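Local coordinates for CIR protein (Plasmodium chabaudi chabaudi, PDB 6ZYV), which is of unknown function but belongs to the Plasmodium-interspersed repeat (PIR) variant antigens and is probably anchored in a membrane of the infected red blood cell, at residues S39-M44 and F63-V68; N112-H117 and T122-H127; P155-I160 and K209-I214; C165-E170 and D220-K225; N199-D202 and S207-Q210. The protein carries 5 engineered substitutions. One frame throughout, in Å; residues are numbered along the deposited sequence.

The five contacts tie together an all-helical, single-chain ectodomain and fall into two groups. Contacts 1 and 2 come first along the chain, in series, with centres about 9 Å apart; they touch through Tyr41 and His127, pack the loop 39-44 on helix 55-71 and join helices 110-118 and 122-127. Contacts 3, 4 and 5 come later. Contacts 3 and 4, centres about 16 Å apart, both join helix 154-174 to the chain around helix 213-226, and contact 5 shares Lys209 and Gln210 with contact 3, their centres about 9 Å apart. Contacts 1 and 4 lie on opposite sides of the chain's centre, their centres about 28 Å apart, so the set spans much of the domain.

Contact 1. Residues S39-M44 and F63-V68; sequences SDYCPM and FIWLLV
Tyr41 lays its ring along the helical segment 63-68, meeting Ile64, Trp65 and Val68 in turn from its base to its hydroxyl. With CG anti to the carbonyl carbon (chi1 -51°), the ring leaves the short 3-10 turn 39-41 toward the helix. Near its base, CD1 rests on the methyl CG2 of Ile64 at 3.8 Å. Along the other ring edge, Tyr41 CE2 comes within 3.6 Å of Trp65 CD1. The two rings meet rim to rim, their planes turned 58° apart, so neither lies over the face of the other. At the far end the Tyr41 hydroxyl oxygen reaches CG1 of Val68, also at 3.6 Å, a van der Waals contact with a methyl group. The positions i, i+1 and i+4 thus form one strip of helix 55-71, on which the disulfide-containing loop after helix 8-20 is packed; Cys42, next to Tyr41, is bonded to Cys52. The CB of Asp40 sits over the centre of one face of the Tyr41 ring, 4.1 Å above its plane. The ring of His127 from helix 122-127 meets Tyr41 nearly at right angles, and Asn121 ND2 binds the backbone oxygen of Tyr41.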
# COMPACT_ATOMS: atom_id res chain seq x y z
N SER A 39 13.91 7.69 10.46
CA SER A 39 14.90 7.50 11.53
C SER A 39 14.28 7.39 12.92
O SER A 39 14.74 6.58 13.72
CB SER A 39 15.98 8.57 11.49
OG SER A 39 15.47 9.87 11.75
N ASP A 40 13.20 8.15 13.18
CA ASP A 40 12.46 8.11 14.45
C ASP A 40 11.87 6.72 14.75
O ASP A 40 11.56 6.44 15.90
CB ASP A 40 11.28 9.11 14.40
CG ASP A 40 11.67 10.58 14.60
OD1 ASP A 40 12.56 10.85 15.45
OD2 ASP A 40 11.07 11.45 13.90
N TYR A 41 11.68 5.89 13.72
CA TYR A 41 11.06 4.57 13.83
C TYR A 41 12.03 3.39 13.67
O TYR A 41 11.59 2.25 13.62
CB TYR A 41 9.88 4.46 12.85
CG TYR A 41 8.93 5.63 12.98
CD1 TYR A 41 8.25 5.87 14.16
CD2 TYR A 41 8.81 6.56 11.96
CE1 TYR A 41 7.43 6.98 14.31
CE2 TYR A 41 7.96 7.65 12.08
CZ TYR A 41 7.27 7.86 13.27
OH TYR A 41 6.45 8.95 13.44
N CYS A 42 13.34 3.66 13.63
CA CYS A 42 14.38 2.63 13.54
C CYS A 42 14.39 1.78 14.81
O CYS A 42 14.20 2.31 15.90
CB CYS A 42 15.74 3.28 13.29
SG CYS A 42 16.00 3.84 11.59
N PRO A 43 14.58 0.46 14.68
CA PRO A 43 14.59 -0.39 15.89
C PRO A 43 15.77 -0.08 16.79
O PRO A 43 16.84 0.32 16.32
CB PRO A 43 14.68 -1.82 15.36
CG PRO A 43 14.61 -1.73 13.88
CD PRO A 43 14.81 -0.32 13.45
N MET A 44 15.61 -0.32 18.08
CA MET A 44 16.68 -0.16 19.04
C MET A 44 17.78 -1.20 18.76
O MET A 44 17.49 -2.33 18.37
CB MET A 44 16.15 -0.40 20.44
CG MET A 44 15.68 0.84 21.12
SD MET A 44 15.67 0.52 22.90
CE MET A 44 14.46 -0.85 22.98
N PHE A 63 7.80 0.72 7.27
CA PHE A 63 6.46 0.20 7.43
C PHE A 63 5.73 0.94 8.56
O PHE A 63 4.56 1.28 8.40
CB PHE A 63 6.51 -1.32 7.72
CG PHE A 63 5.16 -1.94 7.98
CD1 PHE A 63 4.33 -2.31 6.93
CD2 PHE A 63 4.72 -2.14 9.28
CE1 PHE A 63 3.09 -2.88 7.17
CE2 PHE A 63 3.48 -2.70 9.52
CZ PHE A 63 2.67 -3.06 8.46
N ILE A 64 6.40 1.18 9.68
CA ILE A 64 5.84 1.91 10.82
C ILE A 64 5.60 3.37 10.43
O ILE A 64 4.52 3.90 10.71
CB ILE A 64 6.73 1.77 12.06
CG1 ILE A 64 6.73 0.30 12.52
CG2 ILE A 64 6.30 2.71 13.18
CD1 ILE A 64 7.85 0.00 13.46
N TRP A 65 6.54 3.97 9.69
CA TRP A 65 6.35 5.32 9.18
C TRP A 65 5.06 5.41 8.31
O TRP A 65 4.27 6.32 8.50
CB TRP A 65 7.58 5.78 8.38
CG TRP A 65 7.47 7.19 7.87
CD1 TRP A 65 7.83 8.33 8.53
CD2 TRP A 65 6.96 7.59 6.60
NE1 TRP A 65 7.57 9.43 7.73
CE2 TRP A 65 7.01 9.00 6.56
CE3 TRP A 65 6.44 6.90 5.51
CZ2 TRP A 65 6.60 9.72 5.44
CZ3 TRP A 65 6.00 7.62 4.42
CH2 TRP A 65 6.11 9.01 4.38
N LEU A 66 4.81 4.40 7.43
CA LEU A 66 3.62 4.31 6.60
C LEU A 66 2.37 4.29 7.42
O LEU A 66 1.47 5.06 7.13
CB LEU A 66 3.59 3.04 5.72
CG LEU A 66 4.09 3.11 4.28
CD1 LEU A 66 3.61 1.87 3.50
CD2 LEU A 66 3.69 4.45 3.60
N LEU A 67 2.28 3.37 8.40
CA LEU A 67 1.12 3.26 9.27
C LEU A 67 0.87 4.54 10.03
O LEU A 67 -0.28 4.94 10.17
CB LEU A 67 1.29 2.11 10.28
CG LEU A 67 1.05 0.70 9.77
CD1 LEU A 67 1.23 -0.30 10.93
CD2 LEU A 67 -0.35 0.57 9.16
N VAL A 68 1.93 5.20 10.52
CA VAL A 68 1.79 6.46 11.24
C VAL A 68 1.19 7.54 10.30
O VAL A 68 0.23 8.21 10.65
CB VAL A 68 3.12 6.89 11.89
CG1 VAL A 68 3.07 8.35 12.35
CG2 VAL A 68 3.46 5.98 13.07

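Contact 2. Residues N112-H117 and T122-H127; sequences NFYTNH and TNYASH. Engineered in segment 122-127: Ala125 (natural residue Thr).
Tyr114 and Tyr124 meet through their phenol ends, and the path of Tyr114 shows how. Its CB leaves helix 110-118 with CG anti to the backbone N (chi1 -153°), which carries the ring across to helix 122-127. The inner part of the ring stays clear of segment 122-127, and contact begins at CE1, which lies 3.6 Å from the hydroxyl oxygen OH of Tyr124. Tyr114 CZ follows, 3.5 Å from the same Tyr124 OH. At the tip, Tyr114 OH and Tyr124 OH are 2.6 Å apart, a short hydrogen bond in which either hydroxyl could be the donor. The Tyr124 oxygen lies at the edge of the Tyr114 ring, near its plane. The rings form an offset edge-to-face pair, the edge of Tyr114 directed toward the face of Tyr124, with centroids 5.8 Å apart and planes at 87°. Bond and ring packing together restrain how the two phenols can turn. Both residues are buried. Val140 of helix 134-149 touches both side chains, Phe63 of helix 55-71 meets the Tyr114 ring nearly at right angles, and Ile64 touches Tyr124. The arrangement is an offset edge-to-face tyrosine pair whose hydroxyls are hydrogen-bonded, linking two short consecutive helices across the turn between them in an all-helical domain.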
# COMPACT_ATOMS: atom_id res chain seq x y z
N ASN A 112 6.33 -14.33 9.44
CA ASN A 112 7.58 -14.41 10.19
C ASN A 112 8.27 -13.03 10.28
O ASN A 112 8.69 -12.64 11.37
CB ASN A 112 8.50 -15.46 9.56
CG ASN A 112 9.81 -15.61 10.27
OD1 ASN A 112 10.84 -15.06 9.84
ND2 ASN A 112 9.81 -16.32 11.40
N PHE A 113 8.37 -12.30 9.17
CA PHE A 113 8.95 -10.96 9.15
C PHE A 113 8.16 -10.01 10.07
O PHE A 113 8.77 -9.22 10.77
CB PHE A 113 8.99 -10.39 7.70
CG PHE A 113 9.70 -9.05 7.60
CD1 PHE A 113 9.01 -7.87 7.81
CD2 PHE A 113 11.05 -8.99 7.31
CE1 PHE A 113 9.68 -6.66 7.77
CE2 PHE A 113 11.71 -7.77 7.26
CZ PHE A 113 11.03 -6.62 7.52
N TYR A 114 6.82 -10.06 10.06
CA TYR A 114 6.01 -9.18 10.90
C TYR A 114 6.30 -9.41 12.38
O TYR A 114 6.55 -8.45 13.12
CB TYR A 114 4.50 -9.38 10.64
CG TYR A 114 3.68 -8.14 10.93
CD1 TYR A 114 3.24 -7.85 12.22
CD2 TYR A 114 3.34 -7.25 9.92
CE1 TYR A 114 2.48 -6.72 12.49
CE2 TYR A 114 2.58 -6.12 10.18
CZ TYR A 114 2.17 -5.84 11.47
OH TYR A 114 1.42 -4.71 11.69
N THR A 115 6.27 -10.67 12.83
CA THR A 115 6.52 -11.01 14.23
C THR A 115 7.97 -10.73 14.64
O THR A 115 8.20 -10.20 15.73
CB THR A 115 6.17 -12.50 14.46
OG1 THR A 115 4.78 -12.76 14.22
CG2 THR A 115 6.60 -13.01 15.82
N ASN A 116 8.94 -11.08 13.80
CA ASN A 116 10.34 -10.93 14.16
C ASN A 116 10.98 -9.58 13.86
O ASN A 116 12.08 -9.34 14.36
CB ASN A 116 11.19 -12.02 13.51
CG ASN A 116 10.86 -13.41 14.01
OD1 ASN A 116 10.75 -14.35 13.23
ND2 ASN A 116 10.68 -13.55 15.32
N HIS A 117 10.37 -8.73 13.03
CA HIS A 117 10.98 -7.44 12.69
C HIS A 117 10.08 -6.24 12.89
O HIS A 117 10.60 -5.14 13.05
CB HIS A 117 11.53 -7.43 11.27
CG HIS A 117 12.62 -8.43 11.06
ND1 HIS A 117 13.91 -8.21 11.53
CD2 HIS A 117 12.56 -9.64 10.48
CE1 HIS A 117 14.59 -9.30 11.20
NE2 HIS A 117 13.82 -10.19 10.55
N THR A 122 10.55 -1.39 18.79
CA THR A 122 9.93 -0.72 19.93
C THR A 122 9.00 0.45 19.54
O THR A 122 8.07 0.79 20.27
CB THR A 122 11.02 -0.30 20.90
OG1 THR A 122 10.38 0.16 22.09
CG2 THR A 122 11.96 0.77 20.32
N ASN A 123 9.20 1.00 18.35
CA ASN A 123 8.44 2.10 17.79
C ASN A 123 7.06 1.72 17.26
O ASN A 123 6.23 2.60 17.03
CB ASN A 123 9.27 2.75 16.71
CG ASN A 123 10.49 3.39 17.31
OD1 ASN A 123 10.39 4.38 18.00
ND2 ASN A 123 11.66 2.82 17.10
N TYR A 124 6.83 0.42 17.06
CA TYR A 124 5.56 -0.08 16.58
C TYR A 124 4.50 0.05 17.69
O TYR A 124 3.42 0.60 17.45
CB TYR A 124 5.73 -1.55 16.14
CG TYR A 124 4.46 -2.17 15.62
CD1 TYR A 124 3.86 -1.71 14.46
CD2 TYR A 124 3.88 -3.24 16.27
CE1 TYR A 124 2.71 -2.29 13.96
CE2 TYR A 124 2.72 -3.84 15.77
CZ TYR A 124 2.14 -3.35 14.62
OH TYR A 124 0.98 -3.91 14.13
N ALA A 125 4.81 -0.40 18.92
CA ALA A 125 3.86 -0.29 20.03
C ALA A 125 3.65 1.18 20.51
O ALA A 125 2.53 1.54 20.88
CB ALA A 125 4.31 -1.16 21.19
N SER A 126 4.70 2.02 20.45
CA SER A 126 4.57 3.39 20.95
C SER A 126 4.04 4.42 19.94
O SER A 126 3.45 5.42 20.36
CB SER A 126 5.89 3.88 21.56
OG SER A 126 7.03 3.57 20.78
N HIS A 127 4.24 4.22 18.63
CA HIS A 127 3.80 5.20 17.64
C HIS A 127 2.57 4.76 16.85
O HIS A 127 1.76 5.61 16.47
CB HIS A 127 4.96 5.63 16.75
CG HIS A 127 6.00 6.36 17.56
ND1 HIS A 127 5.60 7.36 18.44
CD2 HIS A 127 7.34 6.22 17.63
CE1 HIS A 127 6.70 7.77 19.04
NE2 HIS A 127 7.77 7.18 18.55

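Contact 3. Residues P155-I160 and K209-I214; sequences PKFYDI and KQILPI
Phe157 is the residue of segment 155-160 that reaches Ile211, Leu212 and Ile214. It follows Pro155 and Lys156 near the start of helix 154-174 and points to the other segment, its CG anti to the backbone N (chi1 176°). One face of its ring receives the methyl CD1 of Ile211, which lies 3.9 Å from the ring centroid and only 9° off the ring normal, a CH-pi contact placed over the middle of the ring. Ile211 holds this methyl there with CG1 between its backbone N and carbonyl carbon (chi1 65°). At the ring tip, Phe157 CZ is 3.4 Å from the backbone oxygen of Ile211, a close packing contact. That oxygen accepts a hydrogen bond from Ile214 N at 3.2 Å, where helix 206-211 gives way to helix 213-226. The ring is thus set into the junction of two consecutive helices, a helix packing in which one aromatic ring touches residues on both; Phe157 and Ile211 are buried there. Ile214 CD1 comes to the ring edge, 4.1 Å from Phe157 CE2. Next in sequence, Tyr158 turns to helix 81-101, where its ring stacks on that of Tyr97. One turn on from Phe157, Ile160 packs on Leu215, which Phe157 also touches.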
# COMPACT_ATOMS: atom_id res chain seq x y z
N PRO A 155 2.04 -9.80 -6.54
CA PRO A 155 2.97 -8.90 -7.26
C PRO A 155 2.37 -8.21 -8.50
O PRO A 155 2.58 -7.03 -8.68
CB PRO A 155 4.14 -9.82 -7.64
CG PRO A 155 4.09 -10.91 -6.63
CD PRO A 155 2.62 -11.15 -6.42
N LYS A 156 1.60 -8.93 -9.31
CA LYS A 156 0.93 -8.36 -10.49
C LYS A 156 -0.23 -7.44 -10.09
O LYS A 156 -0.46 -6.42 -10.73
CB LYS A 156 0.47 -9.46 -11.45
CG LYS A 156 1.65 -10.16 -12.11
CD LYS A 156 1.25 -11.41 -12.92
CE LYS A 156 2.45 -12.29 -13.23
NZ LYS A 156 2.11 -13.50 -14.07
N PHE A 157 -0.94 -7.77 -9.01
CA PHE A 157 -2.03 -6.94 -8.50
C PHE A 157 -1.47 -5.59 -8.04
O PHE A 157 -2.08 -4.54 -8.28
CB PHE A 157 -2.76 -7.68 -7.35
CG PHE A 157 -3.86 -6.92 -6.67
CD1 PHE A 157 -5.17 -7.00 -7.13
CD2 PHE A 157 -3.59 -6.11 -5.59
CE1 PHE A 157 -6.19 -6.30 -6.48
CE2 PHE A 157 -4.61 -5.40 -4.96
CZ PHE A 157 -5.89 -5.49 -5.42
N TYR A 158 -0.29 -5.61 -7.40
CA TYR A 158 0.41 -4.41 -6.94
C TYR A 158 0.79 -3.50 -8.10
O TYR A 158 0.71 -2.29 -7.98
CB TYR A 158 1.67 -4.79 -6.12
CG TYR A 158 2.27 -3.59 -5.44
CD1 TYR A 158 1.71 -3.08 -4.27
CD2 TYR A 158 3.33 -2.89 -6.01
CE1 TYR A 158 2.23 -1.94 -3.65
CE2 TYR A 158 3.84 -1.74 -5.41
CZ TYR A 158 3.30 -1.27 -4.22
OH TYR A 158 3.79 -0.13 -3.60
N ASP A 159 1.19 -4.07 -9.25
CA ASP A 159 1.48 -3.29 -10.45
C ASP A 159 0.23 -2.53 -10.94
O ASP A 159 0.34 -1.39 -11.36
CB ASP A 159 2.04 -4.18 -11.56
CG ASP A 159 3.49 -4.55 -11.33
OD1 ASP A 159 4.22 -3.74 -10.71
OD2 ASP A 159 3.91 -5.66 -11.75
N ILE A 160 -0.96 -3.15 -10.84
CA ILE A 160 -2.22 -2.49 -11.18
C ILE A 160 -2.47 -1.33 -10.19
O ILE A 160 -2.84 -0.23 -10.60
CB ILE A 160 -3.39 -3.50 -11.18
CG1 ILE A 160 -3.10 -4.68 -12.14
CG2 ILE A 160 -4.71 -2.81 -11.50
CD1 ILE A 160 -2.93 -4.28 -13.59
N LYS A 209 -12.07 -11.11 -3.46
CA LYS A 209 -13.11 -10.14 -3.07
C LYS A 209 -12.66 -9.21 -1.95
O LYS A 209 -13.17 -8.08 -1.83
CB LYS A 209 -14.44 -10.84 -2.67
CG LYS A 209 -15.34 -11.40 -3.81
CD LYS A 209 -16.02 -12.75 -3.35
CE LYS A 209 -17.54 -12.85 -3.19
NZ LYS A 209 -17.99 -14.22 -2.76
N GLN A 210 -11.71 -9.66 -1.10
CA GLN A 210 -11.21 -8.85 -0.01
C GLN A 210 -10.06 -7.94 -0.40
O GLN A 210 -9.79 -6.99 0.34
CB GLN A 210 -10.83 -9.70 1.20
CG GLN A 210 -12.02 -10.32 1.91
CD GLN A 210 -11.75 -10.51 3.38
OE1 GLN A 210 -11.71 -11.64 3.88
NE2 GLN A 210 -11.53 -9.42 4.12
N ILE A 211 -9.35 -8.21 -1.52
CA ILE A 211 -8.29 -7.27 -1.97
C ILE A 211 -8.82 -6.32 -3.07
O ILE A 211 -8.38 -5.19 -3.16
CB ILE A 211 -6.97 -7.95 -2.36
CG1 ILE A 211 -7.14 -8.86 -3.58
CG2 ILE A 211 -6.47 -8.74 -1.17
CD1 ILE A 211 -5.85 -9.41 -4.14
N LEU A 212 -9.81 -6.78 -3.86
CA LEU A 212 -10.47 -5.99 -4.88
C LEU A 212 -10.90 -4.56 -4.42
O LEU A 212 -10.64 -3.63 -5.18
CB LEU A 212 -11.65 -6.77 -5.47
CG LEU A 212 -12.48 -6.09 -6.56
CD1 LEU A 212 -11.60 -5.63 -7.71
CD2 LEU A 212 -13.57 -7.03 -7.06
N PRO A 213 -11.49 -4.32 -3.21
CA PRO A 213 -11.86 -2.93 -2.83
C PRO A 213 -10.76 -1.87 -2.94
O PRO A 213 -11.08 -0.71 -3.13
CB PRO A 213 -12.35 -3.08 -1.39
CG PRO A 213 -12.90 -4.46 -1.35
CD PRO A 213 -11.92 -5.27 -2.18
N ILE A 214 -9.49 -2.24 -2.86
CA ILE A 214 -8.38 -1.30 -3.03
C ILE A 214 -8.48 -0.63 -4.44
O ILE A 214 -8.37 0.60 -4.57
CB ILE A 214 -7.03 -2.09 -2.91
CG1 ILE A 214 -6.78 -2.60 -1.48
CG2 ILE A 214 -5.86 -1.28 -3.44
CD1 ILE A 214 -5.74 -3.74 -1.41

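Contact 4. Residues C165-E170 and D220-K225; sequences CNMYNE and DNLIKK
Tyr168 and Leu222 lie at the centre of a helix-helix packing, in which helices 154-174 and 213-226 run nearly parallel: over these segments the axes approach to 10.6 Å at an angle of 25°. Leu222 points at the opposing helix with CG anti to its backbone N, and its second torsion (chi2 -88°) divides the work between its two methyls, setting CD2 over the ring and CD1 toward Met167. CD2 sits over the centre of one face of the Tyr168 ring, 4.1 Å from the centroid, a CH-pi contact. CD1 meets the sulfur SD of Met167 at 4.2 Å; the thioether chain of Met167 is bent at chi3 and crosses Leu222 at about a right angle. Nearer its own backbone, Leu222 CB packs 3.8 Å from Tyr168 CE1. The Tyr168 ring thereby extends alongside the leucine to its neighbour Asn221, whose CG is also anti to the backbone N. The amide and the ring are nearly coplanar, and ND2 approaches at the ring edge. The same amide nitrogen is hydrogen-bonded to Asp6 OD1, and Tyr168 OH is hydrogen-bonded to the backbone oxygen of Gly218. Cys165, three residues before Tyr168, joins this helix to Cys12 by a disulfide. Between the segments themselves the polar link is Asn221 ND2 donating to Tyr168 OH, 3.0 Å long, with an N-H...O angle of 162°.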
# COMPACT_ATOMS: atom_id res chain seq x y z
N CYS A 165 -2.16 4.56 -8.75
CA CYS A 165 -1.42 5.60 -8.03
C CYS A 165 -0.81 6.63 -8.98
O CYS A 165 -0.76 7.81 -8.64
CB CYS A 165 -0.38 5.00 -7.09
SG CYS A 165 -1.07 4.40 -5.52
N ASN A 166 -0.39 6.22 -10.18
CA ASN A 166 0.16 7.16 -11.16
C ASN A 166 -0.91 8.16 -11.61
O ASN A 166 -0.61 9.34 -11.77
CB ASN A 166 0.77 6.43 -12.36
CG ASN A 166 2.01 5.65 -12.00
OD1 ASN A 166 2.77 6.00 -11.08
ND2 ASN A 166 2.26 4.55 -12.71
N MET A 167 -2.18 7.70 -11.76
CA MET A 167 -3.26 8.61 -12.13
C MET A 167 -3.55 9.59 -10.98
O MET A 167 -3.77 10.77 -11.24
CB MET A 167 -4.52 7.82 -12.54
CG MET A 167 -4.31 7.00 -13.80
SD MET A 167 -5.88 6.31 -14.37
CE MET A 167 -6.15 5.12 -13.09
N TYR A 168 -3.50 9.12 -9.73
CA TYR A 168 -3.67 10.00 -8.56
C TYR A 168 -2.59 11.08 -8.50
O TYR A 168 -2.88 12.23 -8.15
CB TYR A 168 -3.68 9.20 -7.24
CG TYR A 168 -5.05 8.71 -6.84
CD1 TYR A 168 -5.53 7.48 -7.27
CD2 TYR A 168 -5.88 9.48 -6.03
CE1 TYR A 168 -6.78 7.01 -6.89
CE2 TYR A 168 -7.14 9.03 -5.66
CZ TYR A 168 -7.59 7.79 -6.09
OH TYR A 168 -8.83 7.31 -5.74
N ASN A 169 -1.35 10.73 -8.85
CA ASN A 169 -0.22 11.66 -8.88
C ASN A 169 -0.43 12.69 -9.99
O ASN A 169 -0.14 13.86 -9.79
CB ASN A 169 1.11 10.92 -9.11
CG ASN A 169 2.33 11.83 -9.23
OD1 ASN A 169 3.09 11.77 -10.22
ND2 ASN A 169 2.53 12.71 -8.24
N GLU A 170 -0.94 12.25 -11.15
CA GLU A 170 -1.23 13.15 -12.25
C GLU A 170 -2.32 14.15 -11.86
O GLU A 170 -2.17 15.34 -12.11
CB GLU A 170 -1.63 12.37 -13.51
CG GLU A 170 -0.47 11.71 -14.22
CD GLU A 170 0.63 12.70 -14.56
OE1 GLU A 170 0.34 13.67 -15.29
OE2 GLU A 170 1.76 12.52 -14.05
N ASP A 220 -13.07 4.24 -8.50
CA ASP A 220 -14.32 4.99 -8.38
C ASP A 220 -14.06 6.40 -7.86
O ASP A 220 -14.59 7.37 -8.41
CB ASP A 220 -15.31 4.27 -7.45
CG ASP A 220 -16.07 3.10 -8.06
OD1 ASP A 220 -16.01 2.93 -9.32
OD2 ASP A 220 -16.71 2.33 -7.29
N ASN A 221 -13.19 6.52 -6.84
CA ASN A 221 -12.88 7.84 -6.30
C ASN A 221 -12.11 8.66 -7.32
O ASN A 221 -12.39 9.85 -7.48
CB ASN A 221 -12.14 7.75 -4.96
CG ASN A 221 -11.76 9.14 -4.46
OD1 ASN A 221 -12.60 9.87 -3.89
ND2 ASN A 221 -10.52 9.57 -4.73
N LEU A 222 -11.16 8.05 -8.02
CA LEU A 222 -10.35 8.76 -9.01
C LEU A 222 -11.23 9.43 -10.12
O LEU A 222 -11.08 10.63 -10.39
CB LEU A 222 -9.29 7.81 -9.60
CG LEU A 222 -8.19 8.36 -10.53
CD1 LEU A 222 -8.65 8.38 -11.99
CD2 LEU A 222 -7.62 9.69 -10.05
N ILE A 223 -12.15 8.66 -10.72
CA ILE A 223 -12.96 9.19 -11.80
C ILE A 223 -13.98 10.22 -11.29
O ILE A 223 -14.27 11.18 -12.02
CB ILE A 223 -13.58 8.06 -12.67
CG1 ILE A 223 -14.64 7.24 -11.92
CG2 ILE A 223 -12.45 7.18 -13.23
CD1 ILE A 223 -15.22 5.99 -12.74
N LYS A 224 -14.45 10.10 -10.04
CA LYS A 224 -15.32 11.10 -9.44
C LYS A 224 -14.52 12.42 -9.30
O LYS A 224 -15.09 13.48 -9.52
CB LYS A 224 -15.80 10.65 -8.05
CG LYS A 224 -16.93 9.63 -8.08
CD LYS A 224 -17.23 9.12 -6.67
CE LYS A 224 -18.40 8.16 -6.61
NZ LYS A 224 -18.78 7.84 -5.20
N LYS A 225 -13.22 12.36 -8.92
CA LYS A 225 -12.38 13.54 -8.75
C LYS A 225 -12.04 14.17 -10.10
O LYS A 225 -12.07 15.39 -10.22
CB LYS A 225 -11.10 13.24 -7.93
CG LYS A 225 -11.36 12.90 -6.46
CD LYS A 225 -12.03 14.05 -5.68
CE LYS A 225 -12.45 13.66 -4.28
NZ LYS A 225 -12.83 14.85 -3.45

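Contact 5. Residues N199-D202 and S207-Q210; sequences NNVD and SYKQ
The Tyr208 ring has the methyl CG1 of Val201 over one face, close to the ring normal and only 3.7 Å from the centroid. This is a CH-pi contact: CG1 lies almost equally far from all six carbons, with CD1 of Tyr208 at 3.8 Å. The valine chain crosses the ring at about a right angle. With its CG1 anti to the backbone N (chi1 177°), Val201 presents that methyl to the tyrosine. At the base of the ring the approach is different: the backbone oxygen of Asp202 lies 3.9 Å from Tyr208 CB, oblique to the ring plane. The far end of Tyr208 is held by a hydrogen bond between its OH and that of Tyr192 on helix 181-198, and Phe195 and Leu196 of the same helix also touch its side chain. Just before the valine, helix 181-198 ends in a Schellman motif with Asn200, at positive phi, as its C-prime residue; Val201 N is hydrogen-bonded to Leu196 O and Asn200 N to Asn197 O. The arrangement is a Schellman-terminated helix followed by a short connection, with Val201 packed on Tyr208 near the start of the next, weakly bonded helix 206-211.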
# COMPACT_ATOMS: atom_id res chain seq x y z
N ASN A 199 -4.06 -13.94 -15.64
CA ASN A 199 -3.89 -14.70 -14.41
C ASN A 199 -5.07 -15.59 -14.06
O ASN A 199 -5.07 -16.14 -12.97
CB ASN A 199 -3.56 -13.76 -13.28
CG ASN A 199 -2.25 -13.05 -13.53
OD1 ASN A 199 -1.17 -13.60 -13.33
ND2 ASN A 199 -2.31 -11.82 -14.02
N ASN A 200 -6.07 -15.74 -14.94
CA ASN A 200 -7.25 -16.59 -14.71
C ASN A 200 -7.92 -16.23 -13.37
O ASN A 200 -8.21 -17.12 -12.56
CB ASN A 200 -6.86 -18.07 -14.74
CG ASN A 200 -8.03 -18.97 -15.09
OD1 ASN A 200 -8.97 -18.57 -15.77
ND2 ASN A 200 -7.99 -20.19 -14.62
N VAL A 201 -8.09 -14.94 -13.11
CA VAL A 201 -8.67 -14.50 -11.86
C VAL A 201 -10.17 -14.70 -11.86
O VAL A 201 -10.88 -14.29 -12.79
CB VAL A 201 -8.26 -13.05 -11.52
CG1 VAL A 201 -8.95 -12.58 -10.23
CG2 VAL A 201 -6.74 -12.90 -11.44
N ASP A 202 -10.63 -15.40 -10.83
CA ASP A 202 -12.04 -15.59 -10.56
C ASP A 202 -12.35 -14.42 -9.60
O ASP A 202 -11.94 -14.46 -8.44
CB ASP A 202 -12.25 -16.95 -9.88
CG ASP A 202 -13.67 -17.27 -9.46
OD1 ASP A 202 -14.56 -16.42 -9.67
OD2 ASP A 202 -13.90 -18.38 -8.93
N SER A 207 -11.11 -14.70 -1.35
CA SER A 207 -9.85 -14.00 -1.11
C SER A 207 -9.66 -12.86 -2.04
O SER A 207 -9.09 -11.84 -1.63
CB SER A 207 -8.67 -14.96 -1.28
OG SER A 207 -8.78 -15.97 -0.30
N TYR A 208 -10.04 -13.03 -3.32
CA TYR A 208 -9.87 -11.95 -4.26
C TYR A 208 -10.82 -10.79 -3.91
O TYR A 208 -10.40 -9.65 -3.92
CB TYR A 208 -10.05 -12.41 -5.70
CG TYR A 208 -9.65 -11.30 -6.65
CD1 TYR A 208 -8.30 -11.00 -6.87
CD2 TYR A 208 -10.61 -10.49 -7.26
CE1 TYR A 208 -7.92 -9.92 -7.67
CE2 TYR A 208 -10.24 -9.43 -8.07
CZ TYR A 208 -8.89 -9.15 -8.27
OH TYR A 208 -8.49 -8.09 -9.04
N LYS A 209 -12.07 -11.11 -3.46
CA LYS A 209 -13.11 -10.14 -3.07
C LYS A 209 -12.66 -9.21 -1.95
O LYS A 209 -13.17 -8.08 -1.83
CB LYS A 209 -14.44 -10.84 -2.67
CG LYS A 209 -15.34 -11.40 -3.81
CD LYS A 209 -16.02 -12.75 -3.35
CE LYS A 209 -17.54 -12.85 -3.19
NZ LYS A 209 -17.99 -14.22 -2.76
N GLN A 210 -11.71 -9.66 -1.10
CA GLN A 210 -11.21 -8.85 -0.01
C GLN A 210 -10.06 -7.94 -0.40
O GLN A 210 -9.79 -6.99 0.34
CB GLN A 210 -10.83 -9.70 1.20
CG GLN A 210 -12.02 -10.32 1.91
CD GLN A 210 -11.75 -10.51 3.38
OE1 GLN A 210 -11.71 -11.64 3.88
NE2 GLN A 210 -11.53 -9.42 4.12